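Local atomic coordinates of phosphotriesterase homology protein (Escherichia coli, PDB entry 1BF6), a protein that catalyses the zinc-dependent hydrolysis of phosphorylated glyceryl acetates, and of aromatic acetates and propionates, as a member of the phosphotriesterase family. Residues Val237-Arg245 / Tyr255-Ile265; Phe2-Ala10 / Leu282-Gln291. All coordinates share one frame; numbering follows the deposited sequence.

Contact 1 of 2, residues Val237-Arg245 / Tyr255-Ile265. With ZN (zinc ion), chain C; SO4 (sulfate ion), chain F.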
loop_
_atom_site.group_PDB
_atom_site.type_symbol
_atom_site.label_atom_id
_atom_site.label_comp_id
_atom_site.label_asym_id
_atom_site.label_seq_id
_atom_site.Cartn_x
_atom_site.Cartn_y
_atom_site.Cartn_z
ATOM N N VAL A 237 1.459 11.841 5.962
ATOM C CA VAL A 237 0.327 11.287 5.216
ATOM C C VAL A 237 0.642 10.968 3.758
ATOM O O VAL A 237 1.260 11.775 3.052
ATOM C CB VAL A 237 -0.888 12.267 5.239
ATOM C CG1 VAL A 237 -2.064 11.689 4.456
ATOM C CG2 VAL A 237 -1.310 12.551 6.650
ATOM N N MET A 238 0.264 9.763 3.330
ATOM C CA MET A 238 0.432 9.345 1.947
ATOM C C MET A 238 -0.940 8.906 1.403
ATOM O O MET A 238 -1.858 8.610 2.185
ATOM C CB MET A 238 1.524 8.293 1.793
ATOM C CG MET A 238 2.906 8.870 2.131
ATOM S SD MET A 238 4.298 7.851 1.666
ATOM C CE MET A 238 4.162 6.542 2.882
ATOM N N LEU A 239 -1.076 8.893 0.076
ATOM C CA LEU A 239 -2.360 8.608 -0.577
ATOM C C LEU A 239 -2.337 7.548 -1.661
ATOM O O LEU A 239 -1.309 7.315 -2.296
ATOM C CB LEU A 239 -2.882 9.909 -1.226
ATOM C CG LEU A 239 -2.885 11.215 -0.413
ATOM C CD1 LEU A 239 -3.256 12.386 -1.332
ATOM C CD2 LEU A 239 -3.843 11.142 0.746
ATOM N N SER A 240 -3.512 6.947 -1.899
ATOM C CA SER A 240 -3.693 5.941 -2.945
ATOM C C SER A 240 -5.170 5.533 -3.135
ATOM O O SER A 240 -6.051 6.013 -2.419
ATOM C CB SER A 240 -2.820 4.701 -2.687
ATOM O OG SER A 240 -1.947 4.471 -3.787
ATOM N N MET A 241 -5.407 4.650 -4.105
ATOM C CA MET A 241 -6.746 4.147 -4.450
ATOM C C MET A 241 -6.965 2.679 -4.034
ATOM O O MET A 241 -8.106 2.220 -3.871
ATOM C CB MET A 241 -6.940 4.218 -5.974
ATOM C CG MET A 241 -6.716 5.591 -6.610
ATOM S SD MET A 241 -7.908 6.754 -6.033
ATOM C CE MET A 241 -9.386 6.077 -6.780
ATOM N N ASP A 242 -5.863 1.939 -3.894
ATOM C CA ASP A 242 -5.908 0.510 -3.572
ATOM C C ASP A 242 -6.807 -0.240 -4.578
ATOM O O ASP A 242 -7.758 -0.930 -4.171
ATOM C CB ASP A 242 -6.401 0.265 -2.142
ATOM C CG ASP A 242 -6.279 -1.195 -1.720
ATOM O OD1 ASP A 242 -5.515 -1.946 -2.368
ATOM O OD2 ASP A 242 -6.961 -1.583 -0.766
ATOM N N ILE A 243 -6.539 -0.047 -5.877
ATOM C CA ILE A 243 -7.292 -0.728 -6.943
ATOM C C ILE A 243 -7.032 -2.236 -6.776
ATOM O O ILE A 243 -5.878 -2.659 -6.620
ATOM C CB ILE A 243 -6.840 -0.269 -8.355
ATOM C CG1 ILE A 243 -7.176 1.213 -8.574
ATOM C CG2 ILE A 243 -7.471 -1.135 -9.431
ATOM C CD1 ILE A 243 -8.643 1.552 -8.404
ATOM N N THR A 244 -8.106 -3.025 -6.801
ATOM C CA THR A 244 -8.018 -4.474 -6.606
ATOM C C THR A 244 -8.889 -5.312 -7.554
ATOM O O THR A 244 -8.696 -6.520 -7.653
ATOM C CB THR A 244 -8.455 -4.860 -5.166
ATOM O OG1 THR A 244 -9.805 -4.430 -4.941
ATOM C CG2 THR A 244 -7.558 -4.221 -4.103
ATOM N N ARG A 245 -9.832 -4.674 -8.249
ATOM C CA ARG A 245 -10.753 -5.387 -9.140
ATOM C C ARG A 245 -10.793 -4.901 -10.573
ATOM O O ARG A 245 -10.502 -3.742 -10.855
ATOM C CB ARG A 245 -12.169 -5.283 -8.581
ATOM C CG ARG A 245 -12.345 -5.913 -7.219
ATOM C CD ARG A 245 -13.691 -5.543 -6.658
ATOM N NE ARG A 245 -14.012 -6.310 -5.461
ATOM C CZ ARG A 245 -15.049 -7.137 -5.369
ATOM N NH1 ARG A 245 -15.858 -7.312 -6.413
ATOM N NH2 ARG A 245 -15.310 -7.751 -4.219
ATOM N N TYR A 255 -13.571 3.630 -12.229
ATOM C CA TYR A 255 -12.982 4.951 -12.046
ATOM C C TYR A 255 -11.492 5.071 -12.360
ATOM O O TYR A 255 -11.006 6.173 -12.622
ATOM C CB TYR A 255 -13.282 5.459 -10.633
ATOM C CG TYR A 255 -12.995 4.450 -9.540
ATOM C CD1 TYR A 255 -13.955 3.499 -9.165
ATOM C CD2 TYR A 255 -11.767 4.443 -8.875
ATOM C CE1 TYR A 255 -13.695 2.562 -8.149
ATOM C CE2 TYR A 255 -11.501 3.507 -7.859
ATOM C CZ TYR A 255 -12.464 2.574 -7.507
ATOM O OH TYR A 255 -12.185 1.639 -6.531
ATOM N N GLY A 256 -10.777 3.945 -12.334
ATOM C CA GLY A 256 -9.347 3.945 -12.625
ATOM C C GLY A 256 -8.426 4.529 -11.552
ATOM O O GLY A 256 -8.873 5.199 -10.598
ATOM N N TYR A 257 -7.128 4.268 -11.716
ATOM C CA TYR A 257 -6.105 4.761 -10.788
ATOM C C TYR A 257 -6.017 6.284 -10.783
ATOM O O TYR A 257 -5.891 6.897 -9.719
ATOM C CB TYR A 257 -4.723 4.212 -11.150
ATOM C CG TYR A 257 -4.613 2.708 -11.138
ATOM C CD1 TYR A 257 -5.023 1.959 -12.233
ATOM C CD2 TYR A 257 -4.082 2.035 -10.032
ATOM C CE1 TYR A 257 -4.916 0.590 -12.240
ATOM C CE2 TYR A 257 -3.964 0.649 -10.024
ATOM C CZ TYR A 257 -4.385 -0.065 -11.136
ATOM O OH TYR A 257 -4.288 -1.431 -11.160
ATOM N N ASP A 258 -6.104 6.894 -11.965
ATOM C CA ASP A 258 -6.012 8.353 -12.068
ATOM C C ASP A 258 -7.192 9.138 -11.510
ATOM O O ASP A 258 -7.221 10.358 -11.617
ATOM C CB ASP A 258 -5.667 8.799 -13.495
ATOM C CG ASP A 258 -6.810 8.592 -14.495
ATOM O OD1 ASP A 258 -7.847 7.968 -14.172
ATOM O OD2 ASP A 258 -6.642 9.062 -15.637
ATOM N N TYR A 259 -8.173 8.440 -10.937
ATOM C CA TYR A 259 -9.320 9.090 -10.310
ATOM C C TYR A 259 -8.775 9.993 -9.203
ATOM O O TYR A 259 -9.350 11.033 -8.892
ATOM C CB TYR A 259 -10.252 8.039 -9.697
ATOM C CG TYR A 259 -11.407 8.590 -8.912
ATOM C CD1 TYR A 259 -11.295 8.860 -7.544
ATOM C CD2 TYR A 259 -12.641 8.797 -9.522
ATOM C CE1 TYR A 259 -12.393 9.320 -6.808
ATOM C CE2 TYR A 259 -13.737 9.248 -8.799
ATOM C CZ TYR A 259 -13.607 9.506 -7.450
ATOM O OH TYR A 259 -14.701 9.949 -6.755
ATOM N N LEU A 260 -7.659 9.577 -8.608
ATOM C CA LEU A 260 -7.028 10.345 -7.542
ATOM C C LEU A 260 -6.699 11.753 -8.030
ATOM O O LEU A 260 -6.924 12.729 -7.318
ATOM C CB LEU A 260 -5.728 9.650 -7.098
ATOM C CG LEU A 260 -4.906 10.326 -5.998
ATOM C CD1 LEU A 260 -5.676 10.340 -4.696
ATOM C CD2 LEU A 260 -3.579 9.589 -5.818
ATOM N N LEU A 261 -6.208 11.846 -9.262
ATOM C CA LEU A 261 -5.802 13.130 -9.832
ATOM C C LEU A 261 -6.874 13.865 -10.641
ATOM O O LEU A 261 -6.905 15.100 -10.663
ATOM C CB LEU A 261 -4.523 12.932 -10.657
ATOM C CG LEU A 261 -3.348 12.422 -9.796
ATOM C CD1 LEU A 261 -2.211 11.912 -10.642
ATOM C CD2 LEU A 261 -2.881 13.517 -8.844
ATOM N N THR A 262 -7.757 13.111 -11.289
ATOM C CA THR A 262 -8.816 13.716 -12.102
ATOM C C THR A 262 -10.004 14.143 -11.255
ATOM O O THR A 262 -10.714 15.090 -11.609
ATOM C CB THR A 262 -9.334 12.751 -13.195
ATOM O OG1 THR A 262 -9.971 11.625 -12.577
ATOM C CG2 THR A 262 -8.198 12.278 -14.090
ATOM N N THR A 263 -10.182 13.501 -10.100
ATOM C CA THR A 263 -11.321 13.800 -9.247
ATOM C C THR A 263 -11.071 14.123 -7.777
ATOM O O THR A 263 -11.515 15.162 -7.300
ATOM C CB THR A 263 -12.369 12.647 -9.333
ATOM O OG1 THR A 263 -12.674 12.381 -10.706
ATOM C CG2 THR A 263 -13.626 12.986 -8.578
ATOM N N PHE A 264 -10.374 13.246 -7.048
ATOM C CA PHE A 264 -10.161 13.476 -5.624
ATOM C C PHE A 264 -9.306 14.697 -5.275
ATOM O O PHE A 264 -9.721 15.516 -4.459
ATOM C CB PHE A 264 -9.587 12.230 -4.940
ATOM C CG PHE A 264 -9.565 12.334 -3.435
ATOM C CD1 PHE A 264 -10.722 12.133 -2.693
ATOM C CD2 PHE A 264 -8.384 12.659 -2.756
ATOM C CE1 PHE A 264 -10.714 12.254 -1.300
ATOM C CE2 PHE A 264 -8.375 12.778 -1.368
ATOM C CZ PHE A 264 -9.538 12.577 -0.643
ATOM N N ILE A 265 -8.111 14.794 -5.856
ATOM C CA ILE A 265 -7.229 15.936 -5.580
ATOM C C ILE A 265 -7.903 17.263 -5.988
ATOM O O ILE A 265 -7.781 18.259 -5.275
ATOM C CB ILE A 265 -5.812 15.745 -6.195
ATOM C CG1 ILE A 265 -5.095 14.584 -5.478
ATOM C CG2 ILE A 265 -4.978 17.034 -6.075
ATOM C CD1 ILE A 265 -4.986 14.764 -3.961
HETATM ZN ZN ZN C . -4.230 -3.593 -1.155
HETATM S S SO4 F . -12.401 -4.394 -2.263
HETATM O O1 SO4 F . -13.715 -5.032 -2.266
HETATM O O2 SO4 F . -11.385 -5.346 -2.885
HETATM O O3 SO4 F . -12.364 -3.082 -3.096
HETATM O O4 SO4 F . -12.027 -4.018 -0.832
HETATM O O HOH W 1 -10.423 2.883 -4.764
#
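The loop that leaves strand 237-239 passes the type I turn at the start of helix 259-270, nearest where Met241 CA lies 6.4 Å from Tyr257 CA, and no direct hydrogen bond crosses between the segments. Met241 packs across the contact with a flexible, unbranched chain, bent at both chi2 (-64°) and chi3 (-68°), which brings CE obliquely against two rings: it is 3.5 Å from Tyr255 CE2 and equally near Tyr259 CD1, while SD rests against Leu260 CB. Ile243 uses its branches separately. CG1 lies over one face of the Tyr257 ring in a CH-pi contact, 3.7 Å from the centroid, CG2 lies by the hydroxyl end, and CD1 reaches Tyr255 CE2. Tyr257 OH bonds to the backbone oxygen of His13. Leu239 CD1 meets Ile265 CD1 at 3.9 Å. One water bridges the segments, donating to Met241 O at 2.6 Å and accepting from Tyr255 OH at 2.8 Å. Asp242 points the other way and binds zinc through OD1 at 2.4 Å, with His11, His13 and Glu124 completing the protein ligands. The chemistry thus divides by side: methionine, isoleucine and aromatic rings pack the loop against turn and helix, while the Asp242 carboxylate binds zinc on the other.

Contact 2 of 2, residues Phe2-Ala10 / Leu282-Gln291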
loop_
_atom_site.group_PDB
_atom_site.type_symbol
_atom_site.label_atom_id
_atom_site.label_comp_id
_atom_site.label_asym_id
_atom_site.label_seq_id
_atom_site.Cartn_x
_atom_site.Cartn_y
_atom_site.Cartn_z
ATOM N N PHE A 2 13.371 4.411 -8.852
ATOM C CA PHE A 2 12.428 5.335 -8.215
ATOM C C PHE A 2 12.719 6.768 -8.676
ATOM O O PHE A 2 13.859 7.222 -8.633
ATOM C CB PHE A 2 12.521 5.232 -6.690
ATOM C CG PHE A 2 11.437 5.981 -5.952
ATOM C CD1 PHE A 2 11.534 7.359 -5.743
ATOM C CD2 PHE A 2 10.325 5.312 -5.456
ATOM C CE1 PHE A 2 10.547 8.058 -5.058
ATOM C CE2 PHE A 2 9.325 6.007 -4.764
ATOM C CZ PHE A 2 9.436 7.376 -4.566
ATOM N N ASP A 3 11.678 7.458 -9.136
ATOM C CA ASP A 3 11.790 8.832 -9.629
ATOM C C ASP A 3 11.182 9.761 -8.584
ATOM O O ASP A 3 9.961 9.875 -8.487
ATOM C CB ASP A 3 11.030 8.945 -10.957
ATOM C CG ASP A 3 11.212 10.293 -11.641
ATOM O OD1 ASP A 3 11.646 11.273 -10.993
ATOM O OD2 ASP A 3 10.902 10.368 -12.849
ATOM N N PRO A 4 12.028 10.457 -7.798
ATOM C CA PRO A 4 11.555 11.373 -6.753
ATOM C C PRO A 4 10.970 12.693 -7.273
ATOM O O PRO A 4 10.382 13.456 -6.500
ATOM C CB PRO A 4 12.810 11.604 -5.910
ATOM C CG PRO A 4 13.889 11.605 -6.935
ATOM C CD PRO A 4 13.502 10.473 -7.885
ATOM N N THR A 5 11.102 12.933 -8.578
ATOM C CA THR A 5 10.574 14.153 -9.188
ATOM C C THR A 5 9.084 14.031 -9.521
ATOM O O THR A 5 8.416 15.037 -9.777
ATOM C CB THR A 5 11.347 14.551 -10.468
ATOM O OG1 THR A 5 11.019 13.656 -11.535
ATOM C CG2 THR A 5 12.855 14.518 -10.220
ATOM N N GLY A 6 8.558 12.808 -9.507
ATOM C CA GLY A 6 7.147 12.614 -9.815
ATOM C C GLY A 6 6.315 12.123 -8.644
ATOM O O GLY A 6 6.850 11.852 -7.570
ATOM N N TYR A 7 5.006 11.995 -8.855
ATOM C CA TYR A 7 4.086 11.527 -7.826
ATOM C C TYR A 7 4.187 10.015 -7.608
ATOM O O TYR A 7 4.593 9.266 -8.505
ATOM C CB TYR A 7 2.645 11.864 -8.205
ATOM C CG TYR A 7 2.315 13.344 -8.230
ATOM C CD1 TYR A 7 2.874 14.226 -7.299
ATOM C CD2 TYR A 7 1.382 13.847 -9.134
ATOM C CE1 TYR A 7 2.503 15.564 -7.265
ATOM C CE2 TYR A 7 1.007 15.178 -9.111
ATOM C CZ TYR A 7 1.567 16.032 -8.176
ATOM O OH TYR A 7 1.195 17.351 -8.149
ATOM N N THR A 8 3.762 9.581 -6.426
ATOM C CA THR A 8 3.788 8.170 -6.059
ATOM C C THR A 8 2.453 7.746 -5.444
ATOM O O THR A 8 1.938 8.414 -4.536
ATOM C CB THR A 8 4.923 7.885 -5.009
ATOM O OG1 THR A 8 6.203 8.172 -5.578
ATOM C CG2 THR A 8 4.881 6.425 -4.545
ATOM N N LEU A 9 1.870 6.666 -5.975
ATOM C CA LEU A 9 0.628 6.098 -5.429
ATOM C C LEU A 9 1.186 5.068 -4.436
ATOM O O LEU A 9 1.803 4.089 -4.835
ATOM C CB LEU A 9 -0.200 5.426 -6.530
ATOM C CG LEU A 9 -1.277 6.306 -7.189
ATOM C CD1 LEU A 9 -0.696 7.613 -7.693
ATOM C CD2 LEU A 9 -1.960 5.538 -8.312
ATOM N N ALA A 10 0.980 5.336 -3.152
ATOM C CA ALA A 10 1.533 4.530 -2.058
ATOM C C ALA A 10 1.000 3.119 -1.815
ATOM O O ALA A 10 1.615 2.358 -1.066
ATOM C CB ALA A 10 1.456 5.332 -0.758
ATOM N N LEU A 282 1.894 13.573 -2.114
ATOM C CA LEU A 282 2.154 12.795 -3.326
ATOM C C LEU A 282 3.587 12.654 -3.823
ATOM O O LEU A 282 3.902 11.688 -4.516
ATOM C CB LEU A 282 1.276 13.293 -4.484
ATOM C CG LEU A 282 -0.234 13.053 -4.401
ATOM C CD1 LEU A 282 -0.903 13.635 -5.661
ATOM C CD2 LEU A 282 -0.522 11.550 -4.289
ATOM N N ARG A 283 4.449 13.623 -3.515
ATOM C CA ARG A 283 5.826 13.557 -3.985
ATOM C C ARG A 283 6.870 13.533 -2.873
ATOM O O ARG A 283 7.711 12.634 -2.839
ATOM C CB ARG A 283 6.129 14.714 -4.955
ATOM C CG ARG A 283 7.559 14.718 -5.520
ATOM C CD ARG A 283 7.967 16.100 -6.039
ATOM N NE ARG A 283 7.075 16.536 -7.111
ATOM C CZ ARG A 283 6.489 17.733 -7.195
ATOM N NH1 ARG A 283 6.694 18.671 -6.272
ATOM N NH2 ARG A 283 5.637 17.967 -8.189
ATOM N N GLU A 284 6.820 14.511 -1.970
ATOM C CA GLU A 284 7.813 14.600 -0.903
ATOM C C GLU A 284 7.840 13.386 0.013
ATOM O O GLU A 284 8.863 12.703 0.121
ATOM C CB GLU A 284 7.618 15.868 -0.081
ATOM C CG GLU A 284 7.793 17.148 -0.884
ATOM C CD GLU A 284 7.937 18.387 -0.004
ATOM O OE1 GLU A 284 8.238 18.243 1.209
ATOM O OE2 GLU A 284 7.760 19.508 -0.532
ATOM N N ASN A 285 6.707 13.105 0.639
ATOM C CA ASN A 285 6.597 11.970 1.554
ATOM C C ASN A 285 7.081 10.635 0.979
ATOM O O ASN A 285 7.919 9.978 1.586
ATOM C CB ASN A 285 5.169 11.847 2.122
ATOM C CG ASN A 285 4.831 12.956 3.099
ATOM O OD1 ASN A 285 5.675 13.784 3.441
ATOM N ND2 ASN A 285 3.591 12.976 3.556
ATOM N N PRO A 286 6.579 10.224 -0.201
ATOM C CA PRO A 286 7.013 8.952 -0.794
ATOM C C PRO A 286 8.517 8.910 -1.083
ATOM O O PRO A 286 9.174 7.884 -0.866
ATOM C CB PRO A 286 6.217 8.893 -2.094
ATOM C CG PRO A 286 4.966 9.618 -1.762
ATOM C CD PRO A 286 5.472 10.810 -0.983
ATOM N N SER A 287 9.045 10.012 -1.616
ATOM C CA SER A 287 10.470 10.103 -1.924
ATOM C C SER A 287 11.312 9.899 -0.662
ATOM O O SER A 287 12.357 9.266 -0.717
ATOM C CB SER A 287 10.795 11.459 -2.552
ATOM O OG SER A 287 10.132 11.608 -3.799
ATOM N N GLN A 288 10.836 10.413 0.469
ATOM C CA GLN A 288 11.544 10.284 1.741
ATOM C C GLN A 288 11.348 8.904 2.368
ATOM O O GLN A 288 12.274 8.357 2.977
ATOM C CB GLN A 288 11.059 11.348 2.738
ATOM C CG GLN A 288 11.189 12.793 2.251
ATOM C CD GLN A 288 10.525 13.818 3.177
ATOM O OE1 GLN A 288 9.681 13.477 4.018
ATOM N NE2 GLN A 288 10.895 15.087 3.010
ATOM N N PHE A 289 10.166 8.318 2.172
ATOM C CA PHE A 289 9.834 7.031 2.784
ATOM C C PHE A 289 10.242 5.766 2.042
ATOM O O PHE A 289 10.841 4.861 2.638
ATOM C CB PHE A 289 8.330 6.987 3.106
ATOM C CG PHE A 289 7.898 5.761 3.866
ATOM C CD1 PHE A 289 7.537 4.589 3.190
ATOM C CD2 PHE A 289 7.851 5.778 5.254
ATOM C CE1 PHE A 289 7.137 3.448 3.896
ATOM C CE2 PHE A 289 7.449 4.640 5.976
ATOM C CZ PHE A 289 7.092 3.475 5.290
ATOM N N PHE A 290 9.914 5.700 0.756
ATOM C CA PHE A 290 10.181 4.522 -0.067
ATOM C C PHE A 290 11.594 4.304 -0.552
ATOM O O PHE A 290 11.922 3.219 -1.042
ATOM C CB PHE A 290 9.197 4.462 -1.247
ATOM C CG PHE A 290 7.773 4.314 -0.816
ATOM C CD1 PHE A 290 7.341 3.141 -0.191
ATOM C CD2 PHE A 290 6.879 5.369 -0.947
ATOM C CE1 PHE A 290 6.034 3.027 0.305
ATOM C CE2 PHE A 290 5.568 5.267 -0.454
ATOM C CZ PHE A 290 5.145 4.097 0.175
ATOM N N GLN A 291 12.438 5.319 -0.408
ATOM C CA GLN A 291 13.817 5.200 -0.848
ATOM C C GLN A 291 14.754 4.719 0.261
ATOM O O GLN A 291 15.758 4.067 -0.094
ATOM C CB GLN A 291 14.286 6.522 -1.454
ATOM C CG GLN A 291 13.450 6.917 -2.665
ATOM C CD GLN A 291 14.089 8.005 -3.485
ATOM O OE1 GLN A 291 13.950 9.191 -3.178
ATOM N NE2 GLN A 291 14.807 7.610 -4.533
ATOM O OXT GLN A 291 14.450 4.949 1.459
HETATM O O HOH W 2 7.623 10.479 -5.357
#
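Tyr7 CG stands anti to its carbonyl carbon (chi1 -67°), which lays the ring beside Leu282, whereas Phe2 CG, anti to the backbone N, carries its ring to Ser287, Phe290 and Gln291. In this TIM-barrel family the contact joins the 7-9 part of the first strand to the C-terminal helix, crossing at 72° with axes 6.5 Å apart, and thereby brings the two chain ends together. Leu282 CD1 sits almost exactly over the centre of the Tyr7 ring, 4.0 Å from the centroid: one methyl of the leucine fork lies over the ring while CB meets Tyr7 CD1 at its margin. Arg283 CB approaches the ring edge. Tyr7 OH is hydrogen-bonded to Asp279 OD1; Asp279, like Arg283, is a beta-D-glucose-binding residue. Arg283 also lays its long aliphatic part along the turn from Asp3 to Gly6, CG near Pro4 O, and its NE gives Thr5 O a weak bond of 3.3 Å. Within that turn, Asp3 OD1 accepts from Thr5 N, an Asx turn, and also from Thr5 OG1.

Phe2 offers a broad apolar ring: Gln291 CG lies over one face, Ser287 OG at its edge and Phe290 CB 3.8 Å from CE2. Farther along, Ala10 is small enough to admit the Phe290 ring, CB to CZ 4.0 Å. The helix is kinked at Pro286, whose CB presses on Thr8 CB at 3.3 Å, tighter than usual for two carbons. A water donates to Gly6 O and is also bonded to Thr8 OG1, whose protein partner is Asn49. Pro286 has no N-H to give Leu282 O four residues back, and Thr8 N of the strand takes that oxygen instead, at 2.8 Å and with a C=O...N angle of 161°.

Contact 1 is the more deeply buried, mostly apolar and without a direct hydrogen bond between its segments; contact 2 is only partly buried, its backbone bond lying among buried residues while apolar, arginine and water contacts extend to the more exposed chain ends. In sequence, contact 1 is local and lies inside the long span that contact 2 closes. The two meet where the last barrel strand, 237-239, lies beside the first: Leu239 O and Ala10 N probably share a hydrogen bond of 3.1 Å, and Asn285 ND2 probably bonds to Val237 O. The helices 259-270 and 275-289 are consecutive, with Leu282 touching Leu260 and Leu261. Contact 1 holds a zinc ligand, contact 2 a sugar-binding arginine.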